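PDB 2RCC: ribonucleoside-diphosphate reductase subunit beta from Bacillus halodurans C-125, which supplies the small, iron-binding subunit of the enzyme that probably reduces ribonucleotides to the deoxyribonucleotides needed for DNA synthesis. Local coordinates for residues Asn123-Tyr128 with Ser210-Tyr215; Ile184-Asn189 with Arg218-His223; Asn189-Phe194 with Asn290-Gln295. All coordinates share one frame; numbering follows the deposited sequence.

None of the three contacts is a surface contact. Interactions 1 and 3 are buried, and interaction 2, closest to the centre of the chain, is partly buried. Helix 207-237 serves both interaction 1 and interaction 2, and Asn189 belongs to both interaction 2 and interaction 3. The chemistry changes with place. Interaction 1 is apolar packing beside the predicted active-site tyrosine. Interaction 2 joins carboxylates and a histidine of the predicted iron site. Interaction 3 is a small tyrosine-arginine contact next to interaction 2. Tyr191 of interaction 3 reaches Glu186 and Gln221 of interaction 2, while Phe194 packs on Ile213 and Tyr126 of interaction 1.

Interaction 1 of 3, residues Asn123-Tyr128 with Ser210-Tyr215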
loop_
_atom_site.group_PDB
_atom_site.type_symbol
_atom_site.label_atom_id
_atom_site.label_comp_id
_atom_site.label_asym_id
_atom_site.label_seq_id
_atom_site.Cartn_x
_atom_site.Cartn_y
_atom_site.Cartn_z
ATOM N N ASN A 123 -9.117 -1.150 -9.833
ATOM C CA ASN A 123 -10.437 -1.774 -9.741
ATOM C C ASN A 123 -11.591 -0.762 -9.662
ATOM O O ASN A 123 -12.623 -0.918 -10.342
ATOM C CB ASN A 123 -10.510 -2.763 -8.587
ATOM C CG ASN A 123 -11.810 -3.569 -8.608
ATOM O OD1 ASN A 123 -12.054 -4.395 -9.513
ATOM N ND2 ASN A 123 -12.661 -3.310 -7.633
ATOM N N GLN A 124 -11.413 0.289 -8.879
ATOM C CA GLN A 124 -12.422 1.349 -8.796
ATOM C C GLN A 124 -12.598 2.127 -10.135
ATOM O O GLN A 124 -13.705 2.603 -10.441
ATOM C CB GLN A 124 -12.109 2.271 -7.608
ATOM C CG GLN A 124 -13.080 3.432 -7.418
ATOM C CD GLN A 124 -12.528 4.755 -7.867
ATOM O OE1 GLN A 124 -11.332 5.050 -7.691
ATOM N NE2 GLN A 124 -13.414 5.613 -8.355
ATOM N N SER A 125 -11.508 2.279 -10.886
ATOM C CA SER A 125 -11.528 2.935 -12.182
ATOM C C SER A 125 -12.350 2.119 -13.186
ATOM O O SER A 125 -13.039 2.678 -14.026
ATOM C CB SER A 125 -10.096 3.154 -12.695
ATOM O OG SER A 125 -9.328 3.919 -11.782
ATOM N N TYR A 126 -12.271 0.782 -13.115
ATOM C CA TYR A 126 -13.078 -0.042 -14.013
ATOM C C TYR A 126 -14.584 0.150 -13.709
ATOM O O TYR A 126 -15.392 0.320 -14.624
ATOM C CB TYR A 126 -12.732 -1.524 -13.943
ATOM C CG TYR A 126 -11.337 -1.875 -14.390
ATOM C CD1 TYR A 126 -10.839 -1.457 -15.605
ATOM C CD2 TYR A 126 -10.512 -2.652 -13.584
ATOM C CE1 TYR A 126 -9.513 -1.759 -15.986
ATOM C CE2 TYR A 126 -9.228 -2.977 -13.958
ATOM C CZ TYR A 126 -8.731 -2.548 -15.160
ATOM O OH TYR A 126 -7.448 -2.902 -15.512
ATOM N N SER A 127 -14.943 0.132 -12.441
ATOM C CA SER A 127 -16.317 0.425 -12.021
ATOM C C SER A 127 -16.777 1.788 -12.438
ATOM O O SER A 127 -17.914 1.959 -12.805
ATOM C CB SER A 127 -16.479 0.326 -10.497
ATOM O OG SER A 127 -16.261 -1.013 -10.113
ATOM N N TYR A 128 -15.906 2.768 -12.290
ATOM C CA TYR A 128 -16.181 4.156 -12.674
ATOM C C TYR A 128 -16.542 4.306 -14.175
ATOM O O TYR A 128 -17.461 5.061 -14.535
ATOM C CB TYR A 128 -14.948 4.985 -12.297
ATOM C CG TYR A 128 -14.965 6.463 -12.578
ATOM C CD1 TYR A 128 -15.307 7.391 -11.577
ATOM C CD2 TYR A 128 -14.534 6.950 -13.803
ATOM C CE1 TYR A 128 -15.277 8.767 -11.833
ATOM C CE2 TYR A 128 -14.514 8.318 -14.079
ATOM C CZ TYR A 128 -14.874 9.221 -13.096
ATOM O OH TYR A 128 -14.809 10.585 -13.368
ATOM N N SER A 210 -9.857 4.882 -22.787
ATOM C CA SER A 210 -8.528 4.508 -23.233
ATOM C C SER A 210 -7.376 5.166 -22.429
ATOM O O SER A 210 -6.333 4.542 -22.176
ATOM C CB SER A 210 -8.407 4.867 -24.712
ATOM O OG SER A 210 -7.126 4.562 -25.169
ATOM N N THR A 211 -7.575 6.424 -22.071
ATOM C CA THR A 211 -6.665 7.170 -21.225
ATOM C C THR A 211 -6.501 6.503 -19.852
ATOM O O THR A 211 -5.369 6.300 -19.403
ATOM C CB THR A 211 -7.158 8.603 -20.966
ATOM O OG1 THR A 211 -7.200 9.351 -22.199
ATOM C CG2 THR A 211 -6.257 9.284 -19.956
HETATM N N MSE A 212 -7.606 6.079 -19.244
HETATM C CA MSE A 212 -7.538 5.435 -17.925
HETATM C C MSE A 212 -6.895 4.055 -18.040
HETATM O O MSE A 212 -6.076 3.682 -17.204
HETATM C CB MSE A 212 -8.924 5.355 -17.288
HETATM C CG MSE A 212 -8.950 5.756 -15.749
HETATM SE SE MSE A 212 -10.696 6.308 -15.477
HETATM C CE MSE A 212 -11.338 4.506 -15.740
ATOM N N ILE A 213 -7.244 3.322 -19.092
ATOM C CA ILE A 213 -6.595 2.041 -19.408
ATOM C C ILE A 213 -5.075 2.220 -19.554
ATOM O O ILE A 213 -4.297 1.400 -19.069
ATOM C CB ILE A 213 -7.151 1.400 -20.717
ATOM C CG1 ILE A 213 -8.620 0.990 -20.559
ATOM C CG2 ILE A 213 -6.344 0.171 -21.130
ATOM C CD1 ILE A 213 -8.892 -0.138 -19.567
ATOM N N ASN A 214 -4.667 3.288 -20.223
ATOM C CA ASN A 214 -3.269 3.584 -20.429
ATOM C C ASN A 214 -2.568 3.940 -19.121
ATOM O O ASN A 214 -1.435 3.535 -18.928
ATOM C CB ASN A 214 -3.123 4.689 -21.455
ATOM C CG ASN A 214 -1.731 4.760 -22.057
ATOM O OD1 ASN A 214 -1.107 5.809 -22.035
ATOM N ND2 ASN A 214 -1.227 3.632 -22.570
ATOM N N TYR A 215 -3.234 4.689 -18.227
ATOM C CA TYR A 215 -2.674 4.931 -16.882
ATOM C C TYR A 215 -2.509 3.621 -16.118
ATOM O O TYR A 215 -1.457 3.417 -15.489
ATOM C CB TYR A 215 -3.498 5.893 -16.083
ATOM C CG TYR A 215 -3.577 7.322 -16.631
ATOM C CD1 TYR A 215 -2.687 7.811 -17.591
ATOM C CD2 TYR A 215 -4.507 8.200 -16.109
ATOM C CE1 TYR A 215 -2.780 9.138 -18.039
ATOM C CE2 TYR A 215 -4.584 9.501 -16.534
ATOM C CZ TYR A 215 -3.720 9.961 -17.495
ATOM O OH TYR A 215 -3.801 11.274 -17.916
#
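Tyr128, whose ring meets Met212 across the contact, is held by polar bonds at both ends. Its backbone N bonds to Gln124 O at 2.9 Å, and its OH bonds to the backbone O of Ile58. Met212 is a selenomethionine. Its SE lies 4.2 Å from Tyr128 CD2 and comes to the ring obliquely, a Met-aromatic contact. The Tyr128 side chain gets there with CG anti to the backbone N (chi1 -180°). The Met212 chain bends at its last torsion, but the placing of CE is doubtful, because it comes too close to Ser125 O. The contact with Ser125 rests on CG of Met212, which touches Ser125 CB at 4.2 Å. In one of its two conformers Ser125 OG is bonded to Val121 O, one turn back in its own helix. One residue along, Ile213 meets Tyr126. The methyl CD1 of Ile213 lies at the edge of the ring and near its plane, 4.0 Å from Tyr126 CE1. The two side chains cross at about a right angle. Phe194 of helix 191-202 packs against the same isoleucine, and Ile82, Leu85 and Ala86 of helix 72-87 pack against Tyr126. The ring of Tyr126 is thus bordered by apolar groups. The two helix segments run antiparallel at 171°, with axes 10.8 Å apart. By similarity Tyr126 is the active-site residue, consistent with the radical tyrosine of class I reductases. The same two helices carry the predicted iron ligands Glu119, His122, Glu220 and His223, in paired Glu-X-X-His motifs. This is antiparallel helix packing of the ferritin-like di-iron fold.

Interaction 2 of 3, residues Ile184-Asn189 with Arg218-His223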
loop_
_atom_site.group_PDB
_atom_site.type_symbol
_atom_site.label_atom_id
_atom_site.label_comp_id
_atom_site.label_asym_id
_atom_site.label_seq_id
_atom_site.Cartn_x
_atom_site.Cartn_y
_atom_site.Cartn_z
ATOM N N ILE A 184 3.054 -12.507 -15.463
ATOM C CA ILE A 184 1.981 -12.847 -16.405
ATOM C C ILE A 184 0.697 -12.084 -16.147
ATOM O O ILE A 184 0.142 -11.514 -17.090
ATOM C CB ILE A 184 1.671 -14.382 -16.403
ATOM C CG1 ILE A 184 2.825 -15.142 -17.073
ATOM C CG2 ILE A 184 0.363 -14.651 -17.100
ATOM C CD1 ILE A 184 2.966 -16.593 -16.644
ATOM N N LEU A 185 0.246 -12.005 -14.882
ATOM C CA LEU A 185 -1.004 -11.343 -14.564
ATOM C C LEU A 185 -0.991 -9.846 -14.846
ATOM O O LEU A 185 -2.013 -9.310 -15.228
ATOM C CB LEU A 185 -1.433 -11.522 -13.089
ATOM C CG LEU A 185 -1.915 -12.882 -12.585
ATOM C CD1 LEU A 185 -2.514 -12.706 -11.189
ATOM C CD2 LEU A 185 -2.926 -13.490 -13.482
ATOM N N GLU A 186 0.153 -9.205 -14.650
ATOM C CA GLU A 186 0.344 -7.741 -14.906
ATOM C C GLU A 186 0.937 -7.425 -16.261
ATOM O O GLU A 186 0.822 -6.310 -16.743
ATOM C CB GLU A 186 1.362 -7.210 -13.918
ATOM C CG GLU A 186 1.003 -7.425 -12.472
ATOM C CD GLU A 186 0.487 -6.211 -11.717
ATOM O OE1 GLU A 186 0.109 -5.189 -12.319
ATOM O OE2 GLU A 186 0.503 -6.303 -10.459
ATOM N N GLY A 187 1.637 -8.390 -16.858
ATOM C CA GLY A 187 2.358 -8.150 -18.098
ATOM C C GLY A 187 1.853 -8.816 -19.349
ATOM O O GLY A 187 2.425 -8.601 -20.407
ATOM N N LEU A 188 0.772 -9.573 -19.260
ATOM C CA LEU A 188 0.259 -10.311 -20.432
ATOM C C LEU A 188 -1.259 -10.501 -20.409
ATOM O O LEU A 188 -1.900 -10.192 -21.416
ATOM C CB LEU A 188 0.993 -11.647 -20.559
ATOM C CG LEU A 188 0.661 -12.614 -21.724
ATOM C CD1 LEU A 188 0.821 -11.987 -23.071
ATOM C CD2 LEU A 188 1.592 -13.827 -21.637
ATOM N N ASN A 189 -1.826 -10.984 -19.293
ATOM C CA ASN A 189 -3.283 -11.158 -19.143
ATOM C C ASN A 189 -4.035 -9.894 -19.426
ATOM O O ASN A 189 -3.635 -8.846 -18.983
ATOM C CB ASN A 189 -3.678 -11.645 -17.741
ATOM C CG ASN A 189 -3.322 -13.083 -17.529
ATOM O OD1 ASN A 189 -2.566 -13.649 -18.318
ATOM N ND2 ASN A 189 -3.852 -13.687 -16.487
ATOM N N ARG A 218 0.402 1.706 -17.705
ATOM C CA ARG A 218 1.664 2.351 -17.307
ATOM C C ARG A 218 2.087 1.875 -15.889
ATOM O O ARG A 218 3.248 1.537 -15.642
ATOM C CB ARG A 218 1.544 3.883 -17.319
ATOM C CG ARG A 218 2.679 4.640 -16.572
ATOM C CD ARG A 218 2.709 6.178 -16.725
ATOM N NE ARG A 218 1.761 7.148 -16.095
ATOM C CZ ARG A 218 0.794 6.999 -15.158
ATOM N NH1 ARG A 218 0.446 5.844 -14.530
ATOM N NH2 ARG A 218 0.120 8.113 -14.843
ATOM N N ASP A 219 1.140 1.884 -14.961
ATOM C CA ASP A 219 1.398 1.350 -13.616
ATOM C C ASP A 219 1.832 -0.116 -13.708
ATOM O O ASP A 219 2.753 -0.547 -13.023
ATOM C CB ASP A 219 0.144 1.376 -12.758
ATOM C CG ASP A 219 -0.299 2.766 -12.359
ATOM O OD1 ASP A 219 0.474 3.717 -12.391
ATOM O OD2 ASP A 219 -1.451 2.872 -11.918
ATOM N N GLU A 220 1.144 -0.891 -14.534
ATOM C CA GLU A 220 1.515 -2.300 -14.675
ATOM C C GLU A 220 2.941 -2.477 -15.152
ATOM O O GLU A 220 3.595 -3.356 -14.687
ATOM C CB GLU A 220 0.590 -3.037 -15.598
ATOM C CG GLU A 220 -0.812 -3.222 -15.060
ATOM C CD GLU A 220 -1.616 -4.120 -15.991
ATOM O OE1 GLU A 220 -1.618 -3.853 -17.217
ATOM O OE2 GLU A 220 -2.248 -5.071 -15.476
ATOM N N GLN A 221 3.454 -1.584 -15.993
ATOM C CA GLN A 221 4.824 -1.734 -16.475
ATOM C C GLN A 221 5.834 -1.603 -15.352
ATOM O O GLN A 221 6.837 -2.319 -15.359
ATOM C CB GLN A 221 5.165 -0.770 -17.630
ATOM C CG GLN A 221 4.216 -0.776 -18.837
ATOM C CD GLN A 221 3.748 -2.163 -19.241
ATOM O OE1 GLN A 221 4.564 -3.003 -19.606
ATOM N NE2 GLN A 221 2.425 -2.395 -19.222
ATOM N N LEU A 222 5.585 -0.709 -14.396
ATOM C CA LEU A 222 6.479 -0.575 -13.253
ATOM C C LEU A 222 6.358 -1.794 -12.312
ATOM O O LEU A 222 7.339 -2.214 -11.701
ATOM C CB LEU A 222 6.260 0.754 -12.542
ATOM C CG LEU A 222 6.627 2.022 -13.324
ATOM C CD1 LEU A 222 6.301 3.300 -12.501
ATOM C CD2 LEU A 222 8.089 2.018 -13.683
ATOM N N HIS A 223 5.165 -2.365 -12.226
ATOM C CA HIS A 223 4.943 -3.568 -11.419
ATOM C C HIS A 223 5.752 -4.705 -12.034
ATOM O O HIS A 223 6.471 -5.412 -11.300
ATOM C CB HIS A 223 3.465 -3.951 -11.349
ATOM C CG HIS A 223 2.559 -2.921 -10.722
ATOM N ND1 HIS A 223 1.227 -3.165 -10.478
ATOM C CD2 HIS A 223 2.786 -1.662 -10.284
ATOM C CE1 HIS A 223 0.658 -2.094 -9.956
ATOM N NE2 HIS A 223 1.586 -1.162 -9.825
HETATM O O HOH W 1 -2.879 -7.186 -16.901
#
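The imidazole of His223 presents its edge to the carboxylate of Glu186, and the two planes stand 84° apart. One face of the ring lies over its own helix backbone, near Asp219 C and Glu220 CA. His223 ND1 donates to Glu186 OE1 at 3.0 Å, a bent bond with 140° at the hydrogen. The donor meets OE1 from above the carboxylate plane. A second, weak bond runs from ND1 to Glu186 OE2 at 3.2 Å. Glu186 reaches the ring through a bend at chi2 (-104°). On the other side of the ring His223 NE2 is bonded to Gln118, which limits its rotation. Replacing Glu186 by an alanine takes away both carboxylate oxygens and is likely to leave His223 ND1 without its acceptor here. Glu220 crosses Glu186 at a slant, its CG 3.5 Å from Glu186 OE1. Glu220 CD comes to 3.4 Å from Glu186 O. Water 1 lies 2.6 Å from Glu220 OE2 and 2.8 Å from Asn189 O, and may link the two. All three side chains are predicted ligands of the second iron ion, and Glu119 brings a further carboxylate close to Glu186. With ND1 giving a hydrogen to Glu186 instead of a lone pair to a metal, the geometry is consistent with a site that holds no iron at this position.

Interaction 3 of 3, residues Asn189-Phe194 with Asn290-Gln295; sequences NFYSGF and NKRAVQ
Tyr191 opens helix 191-202 right after the N-cap Phe190, whose phi is positive (64°), and faces Arg292 in the last turns of helix 278-295. The two side chains cross at about a right angle, with ring and guanidinium planes 89° apart. Arg292 NH2 does the touching, 3.5 Å from Tyr191 CE2, which lies at the edge of the guanidinium group. NH2 is 3.4 Å from Tyr191 OH, but the angle is too poor for a hydrogen bond. Both groups are held by other partners. The hydroxyl bonds to Glu186 O and Gln221 NE2, while NH2 of Arg292 bonds to Gln221 OE1, so one amide spans the two. Arg292 bends at chi2, and its NE bonds to Gly187 O. Its NH1 donates to a lone pair of Gln295 OE1 at 3.0 Å, nearly straight at 164°. The guanidinium group is thus fixed on three nitrogens. Gly187 is the last residue of helix 172-187, so Arg292 ties the end of that helix to helix 278-295. Leu254 of helix 244-268 packs on Arg292, and Asn217 and Glu220 of helix 207-237 border Tyr191.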
loop_
_atom_site.group_PDB
_atom_site.type_symbol
_atom_site.label_atom_id
_atom_site.label_comp_id
_atom_site.label_asym_id
_atom_site.label_seq_id
_atom_site.Cartn_x
_atom_site.Cartn_y
_atom_site.Cartn_z
ATOM N N ASN A 189 -1.826 -10.984 -19.293
ATOM C CA ASN A 189 -3.283 -11.158 -19.143
ATOM C C ASN A 189 -4.035 -9.894 -19.426
ATOM O O ASN A 189 -3.635 -8.846 -18.983
ATOM C CB ASN A 189 -3.678 -11.645 -17.741
ATOM C CG ASN A 189 -3.322 -13.083 -17.529
ATOM O OD1 ASN A 189 -2.566 -13.649 -18.318
ATOM N ND2 ASN A 189 -3.852 -13.687 -16.487
ATOM N N PHE A 190 -5.096 -10.019 -20.212
ATOM C CA PHE A 190 -5.929 -8.906 -20.664
ATOM C C PHE A 190 -5.254 -7.868 -21.555
ATOM O O PHE A 190 -5.908 -6.924 -21.917
ATOM C CB PHE A 190 -6.690 -8.236 -19.500
ATOM C CG PHE A 190 -7.520 -9.191 -18.728
ATOM C CD1 PHE A 190 -8.546 -9.889 -19.352
ATOM C CD2 PHE A 190 -7.267 -9.428 -17.380
ATOM C CE1 PHE A 190 -9.294 -10.820 -18.657
ATOM C CE2 PHE A 190 -8.015 -10.338 -16.682
ATOM C CZ PHE A 190 -9.026 -11.043 -17.308
ATOM N N TYR A 191 -4.029 -8.095 -22.020
ATOM C CA TYR A 191 -3.416 -7.166 -22.964
ATOM C C TYR A 191 -4.198 -7.107 -24.273
ATOM O O TYR A 191 -4.174 -6.057 -24.878
ATOM C CB TYR A 191 -1.908 -7.418 -23.156
ATOM C CG TYR A 191 -1.083 -6.756 -22.039
ATOM C CD1 TYR A 191 -1.424 -6.905 -20.689
ATOM C CD2 TYR A 191 0.044 -5.987 -22.336
ATOM C CE1 TYR A 191 -0.664 -6.286 -19.660
ATOM C CE2 TYR A 191 0.796 -5.362 -21.313
ATOM C CZ TYR A 191 0.444 -5.522 -19.985
ATOM O OH TYR A 191 1.202 -4.912 -18.975
ATOM N N SER A 192 -4.888 -8.194 -24.699
ATOM C CA SER A 192 -5.802 -8.156 -25.865
ATOM C C SER A 192 -6.935 -7.194 -25.629
ATOM O O SER A 192 -7.366 -6.470 -26.532
ATOM C CB SER A 192 -6.483 -9.502 -26.120
ATOM O OG SER A 192 -5.550 -10.510 -26.366
ATOM N N GLY A 193 -7.457 -7.229 -24.399
ATOM C CA GLY A 193 -8.557 -6.393 -23.996
ATOM C C GLY A 193 -8.157 -4.945 -23.923
ATOM O O GLY A 193 -8.891 -4.104 -24.373
ATOM N N PHE A 194 -6.972 -4.654 -23.384
ATOM C CA PHE A 194 -6.486 -3.267 -23.397
ATOM C C PHE A 194 -6.337 -2.761 -24.817
ATOM O O PHE A 194 -6.743 -1.648 -25.121
ATOM C CB PHE A 194 -5.179 -3.105 -22.646
ATOM C CG PHE A 194 -5.233 -3.551 -21.174
ATOM C CD1 PHE A 194 -6.381 -3.365 -20.381
ATOM C CD2 PHE A 194 -4.123 -4.125 -20.591
ATOM C CE1 PHE A 194 -6.417 -3.756 -19.054
ATOM C CE2 PHE A 194 -4.155 -4.534 -19.231
ATOM C CZ PHE A 194 -5.298 -4.345 -18.471
ATOM N N ASN A 290 7.297 -13.017 -25.492
ATOM C CA ASN A 290 8.738 -12.910 -25.764
ATOM C C ASN A 290 9.371 -11.781 -24.987
ATOM O O ASN A 290 10.471 -11.955 -24.471
ATOM C CB ASN A 290 9.089 -12.691 -27.261
ATOM C CG ASN A 290 8.846 -13.887 -28.135
ATOM O OD1 ASN A 290 8.757 -15.036 -27.679
ATOM N ND2 ASN A 290 8.779 -13.622 -29.437
ATOM N N LYS A 291 8.703 -10.625 -24.929
ATOM C CA LYS A 291 9.222 -9.475 -24.183
ATOM C C LYS A 291 9.416 -9.804 -22.692
ATOM O O LYS A 291 10.449 -9.464 -22.112
ATOM C CB LYS A 291 8.291 -8.267 -24.362
ATOM C CG LYS A 291 8.723 -6.996 -23.639
ATOM C CD LYS A 291 7.678 -5.895 -23.783
ATOM N N ARG A 292 8.414 -10.428 -22.083
ATOM C CA ARG A 292 8.491 -10.843 -20.680
ATOM C C ARG A 292 9.591 -11.846 -20.439
ATOM O O ARG A 292 10.255 -11.779 -19.410
ATOM C CB ARG A 292 7.170 -11.420 -20.164
ATOM C CG ARG A 292 5.938 -10.445 -20.265
ATOM C CD ARG A 292 6.299 -8.947 -19.954
ATOM N NE ARG A 292 5.168 -8.058 -20.148
ATOM C CZ ARG A 292 5.203 -6.725 -20.129
ATOM N NH1 ARG A 292 6.315 -6.033 -20.020
ATOM N NH2 ARG A 292 4.089 -6.071 -20.307
ATOM N N ALA A 293 9.752 -12.794 -21.353
ATOM C CA ALA A 293 10.819 -13.770 -21.238
ATOM C C ALA A 293 12.182 -13.059 -21.207
ATOM O O ALA A 293 13.015 -13.369 -20.361
ATOM C CB ALA A 293 10.727 -14.773 -22.390
ATOM N N VAL A 294 12.377 -12.094 -22.108
ATOM C CA VAL A 294 13.596 -11.290 -22.181
ATOM C C VAL A 294 13.793 -10.488 -20.911
ATOM O O VAL A 294 14.903 -10.478 -20.374
ATOM C CB VAL A 294 13.602 -10.366 -23.409
ATOM C CG1 VAL A 294 14.814 -9.440 -23.390
ATOM C CG2 VAL A 294 13.620 -11.208 -24.688
ATOM N N GLN A 295 12.736 -9.852 -20.409
ATOM C CA GLN A 295 12.787 -9.096 -19.138
ATOM C C GLN A 295 13.161 -9.956 -17.937
ATOM O O GLN A 295 13.735 -9.447 -16.980
ATOM C CB GLN A 295 11.465 -8.378 -18.873
ATOM C CG GLN A 295 11.252 -7.205 -19.817
ATOM C CD GLN A 295 9.843 -6.633 -19.748
ATOM O OE1 GLN A 295 8.902 -7.293 -19.272
ATOM N NE2 GLN A 295 9.680 -5.416 -20.257
#